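Local coordinates for protein Methylcobalamin\: coenzyme M methyltransferase (Methanosarcina mazei, PDB 4AY7) that catalyses methyl transfer from a methylated corrinoid to coenzyme M, using a zinc ion, as part of methanogenesis, at residues E312-E315 with G316-V320; D179-E182 with Q183-I187; K138-R141 with E142-P146. One frame throughout, in Å; residues are numbered along the deposited sequence.

Contact 1 (E312-E315 with G316-V320); sequences EALE and GGIDV. With MG (magnesium ion), chain D.
Ile-318 turns about chi1 (-150°) until CG2 sits between its own backbone N and carbonyl carbon, while Leu-314, with CG opposite its carbonyl carbon (chi1 -65°), sends CD2 across to it. The two methyls meet at 4.0 Å between Leu-314 CD2 and Ile-318 CG2. Ile-318 also lays its branched CB 4.2 Å from Ala-313 CB, the apolar contact that usually accompanies a Schellman motif; alanine is small enough to let the isoleucine fold back over the last helical turn. The motif's two bonds are unequal in direction. Ile-318 N reaches Ala-313 O at 3.0 Å, fairly straight, whereas Gly-317 N approaches Leu-314 O at 3.1 Å from above the carbonyl plane. Gly-317 takes a positive phi (94°), where any CB would press on the carbonyl oxygen of Gly-316, so glycine suits the turn. A water joins Leu-314 O to Ile-318 O, supplying a polar partner to both carbonyls. Beyond the turn Asp-319 OD1 binds a magnesium ion at 2.2 Å, and a different water, itself a ligand of the ion, donates to Gly-317 O. Asp-319 OD2 forms a salt bridge with Lys-279 and accepts a bond from Leu-288 N on the adjoining strand. The carboxylate thus shares its negative charge between a metal and a lysine, which probably keeps it ionised, while the capped helix end and the ion are tied through one water.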
ATOM      1  N   GLU A 312     -21.597  -6.704   2.185  1.00 23.88           N
ATOM      2  CA  GLU A 312     -21.508  -6.300   3.565  1.00 25.41           C
ATOM      3  C   GLU A 312     -20.631  -5.023   3.830  1.00 23.30           C
ATOM      4  O   GLU A 312     -21.057  -4.155   4.567  1.00 23.97           O
ATOM      5  CB  GLU A 312     -21.065  -7.452   4.450  1.00 28.66           C
ATOM      6  CG  GLU A 312     -21.216  -7.109   5.898  1.00 33.47           C
ATOM      7  CD  GLU A 312     -21.303  -8.309   6.828  1.00 42.09           C
ATOM      8  OE1 GLU A 312     -21.542  -9.475   6.360  1.00 44.48           O
ATOM      9  OE2 GLU A 312     -21.154  -8.034   8.077  1.00 51.37           O
ATOM     10  N   ALA A 313     -19.416  -4.936   3.290  1.00 20.56           N
ATOM     11  CA  ALA A 313     -18.628  -3.735   3.370  1.00 19.67           C
ATOM     12  C   ALA A 313     -19.295  -2.499   2.750  1.00 19.34           C
ATOM     13  O   ALA A 313     -19.317  -1.401   3.360  1.00 19.24           O
ATOM     14  CB  ALA A 313     -17.248  -3.976   2.765  1.00 18.39           C
ATOM     15  N   LEU A 314     -19.921  -2.672   1.590  1.00 19.61           N
ATOM     16  CA  LEU A 314     -20.640  -1.585   0.974  1.00 20.31           C
ATOM     17  C   LEU A 314     -21.788  -1.099   1.861  1.00 20.81           C
ATOM     18  O   LEU A 314     -21.929   0.112   2.057  1.00 20.75           O
ATOM     19  CB  LEU A 314     -21.170  -1.971  -0.418  1.00 20.32           C
ATOM     20  CG  LEU A 314     -20.062  -2.240  -1.450  1.00 20.36           C
ATOM     21  CD1 LEU A 314     -20.635  -2.955  -2.695  1.00 20.31           C
ATOM     22  CD2 LEU A 314     -19.504  -0.881  -1.810  1.00 20.04           C
ATOM     23  N   GLU A 315     -22.561  -2.029   2.407  1.00 22.43           N
ATOM     24  CA  GLU A 315     -23.687  -1.669   3.285  1.00 24.08           C
ATOM     25  C   GLU A 315     -23.227  -0.975   4.566  1.00 22.28           C
ATOM     26  O   GLU A 315     -23.917  -0.074   5.104  1.00 21.99           O
ATOM     27  CB  GLU A 315     -24.478  -2.940   3.617  1.00 26.96           C
ATOM     28  CG  GLU A 315     -25.179  -3.445   2.383  1.00 30.81           C
ATOM     29  CD  GLU A 315     -26.021  -4.642   2.695  1.00 37.28           C
ATOM     30  OE1 GLU A 315     -25.590  -5.355   3.665  1.00 42.39           O
ATOM     31  OE2 GLU A 315     -27.019  -4.854   1.958  1.00 38.56           O
ATOM     32  N   GLY A 316     -22.015  -1.333   4.968  1.00 20.54           N
ATOM     33  CA  GLY A 316     -21.352  -0.885   6.162  1.00 19.82           C
ATOM     34  C   GLY A 316     -20.726   0.462   5.989  1.00 19.15           C
ATOM     35  O   GLY A 316     -20.206   1.040   6.966  1.00 19.34           O
ATOM     36  N   GLY A 317     -20.714   0.958   4.769  1.00 18.85           N
ATOM     37  CA  GLY A 317     -20.202   2.285   4.469  1.00 19.05           C
ATOM     38  C   GLY A 317     -18.750   2.459   4.038  1.00 19.15           C
ATOM     39  O   GLY A 317     -18.201   3.583   4.102  1.00 19.17           O
ATOM     40  N   ILE A 318     -18.089   1.364   3.626  1.00 18.56           N
ATOM     41  CA  ILE A 318     -16.756   1.464   3.065  1.00 18.10           C
ATOM     42  C   ILE A 318     -16.708   2.534   1.997  1.00 18.02           C
ATOM     43  O   ILE A 318     -17.680   2.733   1.268  1.00 18.43           O
ATOM     44  CB  ILE A 318     -16.320   0.088   2.499  1.00 18.27           C
ATOM     45  CG1 ILE A 318     -14.824  -0.041   2.609  1.00 18.81           C
ATOM     46  CG2 ILE A 318     -16.805  -0.151   1.038  1.00 18.42           C
ATOM     47  CD1 ILE A 318     -14.326  -0.353   4.034  1.00 18.76           C
ATOM     48  N   ASP A 319     -15.617   3.289   1.956  1.00 17.67           N
ATOM     49  CA  ASP A 319     -15.478   4.374   1.039  1.00 18.23           C
ATOM     50  C   ASP A 319     -14.924   3.993  -0.303  1.00 17.68           C
ATOM     51  O   ASP A 319     -15.233   4.617  -1.328  1.00 17.72           O
ATOM     52  CB  ASP A 319     -14.691   5.478   1.704  1.00 19.21           C
ATOM     53  CG  ASP A 319     -15.354   5.949   2.977  1.00 20.12           C
ATOM     54  OD1 ASP A 319     -16.441   6.527   2.838  1.00 21.04           O
ATOM     55  OD2 ASP A 319     -14.902   5.674   4.107  1.00 19.74           O
ATOM     56  N   VAL A 320     -14.021   3.040  -0.285  1.00 17.82           N
ATOM     57  CA  VAL A 320     -13.389   2.451  -1.458  1.00 17.44           C
ATOM     58  C   VAL A 320     -13.362   0.929  -1.248  1.00 17.82           C
ATOM     59  O   VAL A 320     -12.782   0.445  -0.249  1.00 17.90           O
ATOM     60  CB  VAL A 320     -11.953   2.928  -1.700  1.00 17.19           C
ATOM     61  CG1 VAL A 320     -11.298   2.073  -2.805  1.00 16.78           C
ATOM     62  CG2 VAL A 320     -11.904   4.458  -2.044  1.00 17.03           C
TER
HETATM   63 MG    MG D 600     -18.407   7.487   2.932  1.00 44.28          MG
HETATM   64  O   HOH W   1     -20.403   2.344   0.971  1.00 22.50           O
HETATM   65  O   HOH W   2     -19.691   5.968   3.553  1.00 26.72           O
HETATM   66  O   HOH W   3     -18.716   7.563   0.929  1.00 44.84           O

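Contact 2 (D179-E182 with Q183-I187); sequences DLLE and QALDI
Leu-181 and Leu-185 lie side by side and point the same way, one helical turn apart, with Leu-181 CG 4.0 Å from Leu-185 CD1. Leu-185 also leans over the backbone: its CG, beside its own N (chi1 -72°), comes within 3.2 Å of Leu-181 O, the carbonyl that accepts the bond from Leu-185 N. That bond is one of four i to i+4 bonds that join 179-182 to 183-187; another runs from Ala-184 N to Leu-180 O at 3.0 Å. Ala-184 holds its CB 3.6 Å from Leu-180 O, and its small methyl fits where the helix meets Val-165 of helix 157-165. Further out, Phe-170 of helix 167-176 and Phe-227 of helix 221-238 each touch both leucines, so branched apolar side chains fit this buried face. At its margin Glu-182 and Asp-186 form an acidic pair, Glu-182 OE1 and Asp-186 OD2 standing 5.1 Å apart. Arg-231 of helix 221-238 bridges them, its NH2 paired with Glu-182 and its NE with Asp-186, and its side chain also touches Leu-185. The longer glutamate and shorter aspartate each reach a different nitrogen of one guanidinium. Two like charges on successive turns would probably repel each other, but a shared arginine is likely to offset this, so that the two carboxylates and the arginine form a salt-bridged link between helices 178-202 and 221-238.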
ATOM      1  N   ASP A 179      17.009   7.535  21.224  1.00 33.36           N
ATOM      2  CA  ASP A 179      17.648   8.477  20.306  1.00 33.91           C
ATOM      3  C   ASP A 179      17.952   7.828  18.980  1.00 31.69           C
ATOM      4  O   ASP A 179      17.890   8.482  17.939  1.00 30.37           O
ATOM      5  CB  ASP A 179      18.961   9.006  20.834  1.00 37.26           C
ATOM      6  CG  ASP A 179      18.832  10.316  21.459  1.00 42.92           C
ATOM      7  OD1 ASP A 179      17.781  10.554  22.087  1.00 46.87           O
ATOM      8  OD2 ASP A 179      19.780  11.126  21.373  1.00 49.56           O
ATOM      9  N   LEU A 180      18.422   6.580  19.018  1.00 31.61           N
ATOM     10  CA  LEU A 180      18.736   5.866  17.790  1.00 30.93           C
ATOM     11  C   LEU A 180      17.465   5.476  17.005  1.00 27.96           C
ATOM     12  O   LEU A 180      17.332   5.628  15.794  1.00 26.01           O
ATOM     13  CB  LEU A 180      19.614   4.612  18.074  1.00 31.88           C
ATOM     14  CG  LEU A 180      21.026   4.783  18.618  1.00 33.09           C
ATOM     15  CD1 LEU A 180      21.574   3.383  18.893  1.00 35.09           C
ATOM     16  CD2 LEU A 180      21.957   5.528  17.663  1.00 33.26           C
ATOM     17  N   LEU A 181      16.514   4.961  17.733  1.00 27.97           N
ATOM     18  CA  LEU A 181      15.181   4.800  17.199  1.00 27.12           C
ATOM     19  C   LEU A 181      14.677   6.056  16.449  1.00 26.01           C
ATOM     20  O   LEU A 181      14.247   5.962  15.268  1.00 22.94           O
ATOM     21  CB  LEU A 181      14.182   4.438  18.283  1.00 27.71           C
ATOM     22  CG  LEU A 181      12.867   4.000  17.671  1.00 27.65           C
ATOM     23  CD1 LEU A 181      12.791   2.494  17.533  1.00 27.29           C
ATOM     24  CD2 LEU A 181      11.717   4.480  18.559  1.00 27.88           C
ATOM     25  N   GLU A 182      14.740   7.218  17.113  1.00 25.15           N
ATOM     26  CA  GLU A 182      14.344   8.454  16.445  1.00 26.39           C
ATOM     27  C   GLU A 182      15.165   8.928  15.293  1.00 25.02           C
ATOM     28  O   GLU A 182      14.614   9.412  14.298  1.00 24.08           O
ATOM     29  CB  GLU A 182      14.198   9.611  17.439  1.00 29.20           C
ATOM     30  CG  GLU A 182      13.009   9.452  18.363  1.00 31.02           C
ATOM     31  CD  GLU A 182      12.785  10.751  19.146  1.00 35.40           C
ATOM     32  OE1 GLU A 182      12.721  11.867  18.537  1.00 36.84           O
ATOM     33  OE2 GLU A 182      12.752  10.650  20.379  1.00 39.85           O
ATOM     34  N   GLN A 183      16.474   8.736  15.365  1.00 25.03           N
ATOM     35  CA  GLN A 183      17.316   9.088  14.215  1.00 25.08           C
ATOM     36  C   GLN A 183      16.959   8.253  13.000  1.00 23.96           C
ATOM     37  O   GLN A 183      16.859   8.788  11.901  1.00 23.50           O
ATOM     38  CB  GLN A 183      18.777   8.900  14.551  1.00 26.88           C
ATOM     39  CG  GLN A 183      19.641   9.553  13.521  1.00 29.44           C
ATOM     40  CD  GLN A 183      21.103   9.394  13.842  1.00 32.25           C
ATOM     41  OE1 GLN A 183      21.509   8.992  14.976  1.00 34.65           O
ATOM     42  NE2 GLN A 183      21.922   9.752  12.864  1.00 35.35           N
ATOM     43  N   ALA A 184      16.753   6.950  13.199  1.00 22.71           N
ATOM     44  CA  ALA A 184      16.362   6.082  12.067  1.00 22.19           C
ATOM     45  C   ALA A 184      15.021   6.433  11.436  1.00 21.24           C
ATOM     46  O   ALA A 184      14.856   6.466  10.193  1.00 20.05           O
ATOM     47  CB  ALA A 184      16.375   4.620  12.516  1.00 21.76           C
ATOM     48  N   LEU A 185      14.031   6.654  12.296  1.00 21.41           N
ATOM     49  CA  LEU A 185      12.719   7.098  11.870  1.00 21.04           C
ATOM     50  C   LEU A 185      12.818   8.383  11.096  1.00 21.38           C
ATOM     51  O   LEU A 185      12.244   8.482  10.039  1.00 21.03           O
ATOM     52  CB  LEU A 185      11.820   7.275  13.083  1.00 21.27           C
ATOM     53  CG  LEU A 185      11.408   5.936  13.710  1.00 21.35           C
ATOM     54  CD1 LEU A 185      10.751   6.149  15.079  1.00 21.99           C
ATOM     55  CD2 LEU A 185      10.415   5.240  12.790  1.00 20.79           C
ATOM     56  N   ASP A 186      13.655   9.325  11.520  1.00 22.06           N
ATOM     57  CA  ASP A 186      13.797  10.556  10.787  1.00 23.14           C
ATOM     58  C   ASP A 186      14.424  10.403   9.424  1.00 22.57           C
ATOM     59  O   ASP A 186      13.953  11.007   8.456  1.00 23.48           O
ATOM     60  CB  ASP A 186      14.562  11.628  11.636  1.00 25.73           C
ATOM     61  CG  ASP A 186      13.686  12.156  12.842  1.00 28.16           C
ATOM     62  OD1 ASP A 186      12.451  11.887  12.871  1.00 30.99           O
ATOM     63  OD2 ASP A 186      14.264  12.773  13.759  1.00 29.78           O
ATOM     64  N   ILE A 187      15.492   9.610   9.310  1.00 22.44           N
ATOM     65  CA  ILE A 187      16.091   9.347   8.007  1.00 21.93           C
ATOM     66  C   ILE A 187      15.092   8.596   7.117  1.00 21.05           C
ATOM     67  O   ILE A 187      14.923   8.962   5.933  1.00 20.41           O
ATOM     68  CB  ILE A 187      17.359   8.488   8.123  1.00 22.33           C
ATOM     69  CG1 ILE A 187      18.449   9.246   8.927  1.00 23.87           C
ATOM     70  CG2 ILE A 187      17.875   8.102   6.756  1.00 22.37           C
ATOM     71  CD1 ILE A 187      19.478   8.356   9.591  1.00 23.59           C
TER
HETATM   72  O   HOH W   4      21.099   9.031  17.377  1.00 44.63           O

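Contact 3 (K138-R141 with E142-P146); sequences KIIR and EKVGP
Arg-141 bends along its own helix toward the C-terminal end to meet Gly-145. CB and CG first carry the chain away from the backbone, CG standing opposite the backbone N (chi1 180°). Bends at chi2 and chi3 then bring CD to 3.5 Å from Gly-145 O. Past NE, the guanidinium presents its edge to the same oxygen: NH1 donates to Gly-145 O at 2.8 Å, with the oxygen close to the guanidinium plane. NH1 also reaches Val-148 O, while NH2 forms a salt bridge with Asp-205 and a bond to Gly-203 O. The backbone bonds the same two residues in the reverse sense, Gly-145 N donating to Arg-141 O at 2.9 Å. Glycine suits this turn because phi is positive, and a CB would also strike Pro-146 CD. Shortening Arg-141 to an alanine would take away the guanidinium and is likely to cost Asp-205 this salt bridge and the Gly-145 and Val-148 carbonyls this donor, leaving the turn less firmly held. On the inner face Ile-140 CG2 meets Val-144 CG2 at 4.2 Å, two beta-branched residues one turn apart, and Val-144 N bonds to Ile-140 O almost in line with the carbonyl. Lys-143 NZ forms a salt bridge with Glu-71 at the end of helix 59-71. Ile-140 and Val-144 rest on Leu-67 of that helix; Ile-140 also packs on strands 78-80 and 150-155, with Arg-141 beside it on Ile-150, so the helix end covers two neighbouring strands of the barrel.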
ATOM      1  N   LYS A 138       5.206   6.034 -15.834  1.00 24.25           N
ATOM      2  CA  LYS A 138       5.059   6.786 -17.109  1.00 25.71           C
ATOM      3  C   LYS A 138       4.528   5.929 -18.230  1.00 25.16           C
ATOM      4  O   LYS A 138       3.706   6.373 -19.035  1.00 25.47           O
ATOM      5  CB  LYS A 138       6.391   7.370 -17.525  1.00 27.25           C
ATOM      6  CG  LYS A 138       6.881   8.380 -16.503  1.00 29.65           C
ATOM      7  CD  LYS A 138       8.316   8.791 -16.799  1.00 32.09           C
ATOM      8  CE  LYS A 138       9.142   8.956 -15.507  1.00 33.95           C
ATOM      9  NZ  LYS A 138      10.507   8.455 -15.822  1.00 36.99           N
ATOM     10  N   ILE A 139       4.973   4.685 -18.282  1.00 24.16           N
ATOM     11  CA  ILE A 139       4.443   3.750 -19.296  1.00 24.11           C
ATOM     12  C   ILE A 139       2.941   3.496 -19.078  1.00 23.71           C
ATOM     13  O   ILE A 139       2.167   3.466 -20.033  1.00 23.92           O
ATOM     14  CB  ILE A 139       5.135   2.427 -19.239  1.00 24.14           C
ATOM     15  CG1 ILE A 139       6.621   2.600 -19.628  1.00 24.47           C
ATOM     16  CG2 ILE A 139       4.495   1.404 -20.197  1.00 24.15           C
ATOM     17  CD1 ILE A 139       7.394   1.299 -19.458  1.00 24.22           C
ATOM     18  N   ILE A 140       2.554   3.249 -17.825  1.00 22.79           N
ATOM     19  CA  ILE A 140       1.105   3.084 -17.453  1.00 22.69           C
ATOM     20  C   ILE A 140       0.262   4.322 -17.845  1.00 23.29           C
ATOM     21  O   ILE A 140      -0.680   4.203 -18.606  1.00 24.09           O
ATOM     22  CB  ILE A 140       0.937   2.784 -15.957  1.00 21.88           C
ATOM     23  CG1 ILE A 140       1.536   1.401 -15.687  1.00 21.43           C
ATOM     24  CG2 ILE A 140      -0.543   2.955 -15.500  1.00 20.98           C
ATOM     25  CD1 ILE A 140       1.761   1.121 -14.195  1.00 21.48           C
ATOM     26  N   ARG A 141       0.709   5.507 -17.436  1.00 23.74           N
ATOM     27  CA  ARG A 141       0.051   6.744 -17.812  1.00 24.60           C
ATOM     28  C   ARG A 141      -0.129   6.887 -19.305  1.00 25.27           C
ATOM     29  O   ARG A 141      -1.199   7.248 -19.781  1.00 24.80           O
ATOM     30  CB  ARG A 141       0.780   7.977 -17.288  1.00 24.88           C
ATOM     31  CG  ARG A 141       0.089   9.274 -17.691  1.00 26.15           C
ATOM     32  CD  ARG A 141      -1.342   9.427 -17.121  1.00 25.97           C
ATOM     33  NE  ARG A 141      -1.346   9.504 -15.662  1.00 25.55           N
ATOM     34  CZ  ARG A 141      -2.339   9.058 -14.855  1.00 26.24           C
ATOM     35  NH1 ARG A 141      -3.409   8.428 -15.354  1.00 26.64           N
ATOM     36  NH2 ARG A 141      -2.260   9.216 -13.527  1.00 26.00           N
ATOM     37  N   GLU A 142       0.896   6.593 -20.073  1.00 26.32           N
ATOM     38  CA  GLU A 142       0.781   6.771 -21.490  1.00 27.77           C
ATOM     39  C   GLU A 142      -0.257   5.829 -22.055  1.00 27.70           C
ATOM     40  O   GLU A 142      -0.921   6.182 -23.003  1.00 27.88           O
ATOM     41  CB  GLU A 142       2.145   6.548 -22.192  1.00 28.74           C
ATOM     42  CG  GLU A 142       2.062   6.783 -23.688  1.00 30.91           C
ATOM     43  CD  GLU A 142       3.429   6.941 -24.352  1.00 31.81           C
ATOM     44  OE1 GLU A 142       4.495   6.519 -23.769  1.00 33.66           O
ATOM     45  OE2 GLU A 142       3.423   7.476 -25.492  1.00 32.32           O
ATOM     46  N   LYS A 143      -0.367   4.630 -21.511  1.00 28.52           N
ATOM     47  CA  LYS A 143      -1.306   3.646 -22.063  1.00 30.60           C
ATOM     48  C   LYS A 143      -2.749   3.904 -21.641  1.00 30.01           C
ATOM     49  O   LYS A 143      -3.665   3.758 -22.448  1.00 31.06           O
ATOM     50  CB  LYS A 143      -0.993   2.230 -21.638  1.00 32.79           C
ATOM     51  CG  LYS A 143      -1.454   1.260 -22.713  1.00 37.69           C
ATOM     52  CD  LYS A 143      -2.343   0.157 -22.191  1.00 40.66           C
ATOM     53  CE  LYS A 143      -2.784  -0.756 -23.354  1.00 43.38           C
ATOM     54  NZ  LYS A 143      -2.763  -2.168 -22.847  1.00 45.90           N
ATOM     55  N   VAL A 144      -2.970   4.178 -20.375  1.00 28.01           N
ATOM     56  CA  VAL A 144      -4.346   4.371 -19.898  1.00 28.43           C
ATOM     57  C   VAL A 144      -4.890   5.801 -20.016  1.00 28.78           C
ATOM     58  O   VAL A 144      -6.120   6.015 -19.945  1.00 28.19           O
ATOM     59  CB  VAL A 144      -4.493   3.936 -18.442  1.00 28.10           C
ATOM     60  CG1 VAL A 144      -4.088   2.498 -18.309  1.00 27.33           C
ATOM     61  CG2 VAL A 144      -3.733   4.885 -17.475  1.00 27.59           C
ATOM     62  N   GLY A 145      -4.007   6.788 -20.182  1.00 28.65           N
ATOM     63  CA  GLY A 145      -4.477   8.146 -20.314  1.00 29.87           C
ATOM     64  C   GLY A 145      -4.839   8.791 -18.972  1.00 29.81           C
ATOM     65  O   GLY A 145      -4.559   8.221 -17.864  1.00 28.01           O
ATOM     66  N   PRO A 146      -5.398  10.001 -19.046  1.00 29.63           N
ATOM     67  CA  PRO A 146      -5.498  10.826 -17.879  1.00 29.84           C
ATOM     68  C   PRO A 146      -6.640  10.433 -16.949  1.00 30.08           C
ATOM     69  O   PRO A 146      -6.616  10.853 -15.798  1.00 30.07           O
ATOM     70  CB  PRO A 146      -5.731  12.240 -18.457  1.00 31.21           C
ATOM     71  CG  PRO A 146      -6.392  12.000 -19.775  1.00 31.82           C
ATOM     72  CD  PRO A 146      -5.874  10.682 -20.271  1.00 31.71           C
TER

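Overall arrangement
All three contacts lie on, or at the end of, outer helices of the TIM barrel that each lead into a strand: 130-144 into 150-155, 178-202 into 206-210 and 303-315 into 320-323. Contacts 1 and 3 finish their helices with a glycine turn, whereas contact 2 lies within a continuing helix. None touches another: contacts 1 and 2, on opposite sides of the chain's centre, have centres about 38 Å apart, and contacts 1 and 3 about 29 Å. Contact 1 carries the magnesium ligand Asp-319, and its Ile-318 side chain is about 14 Å from the zinc ion; contacts 2 and 3, with centres about 37 Å apart, lie away from the metal and coenzyme M sites.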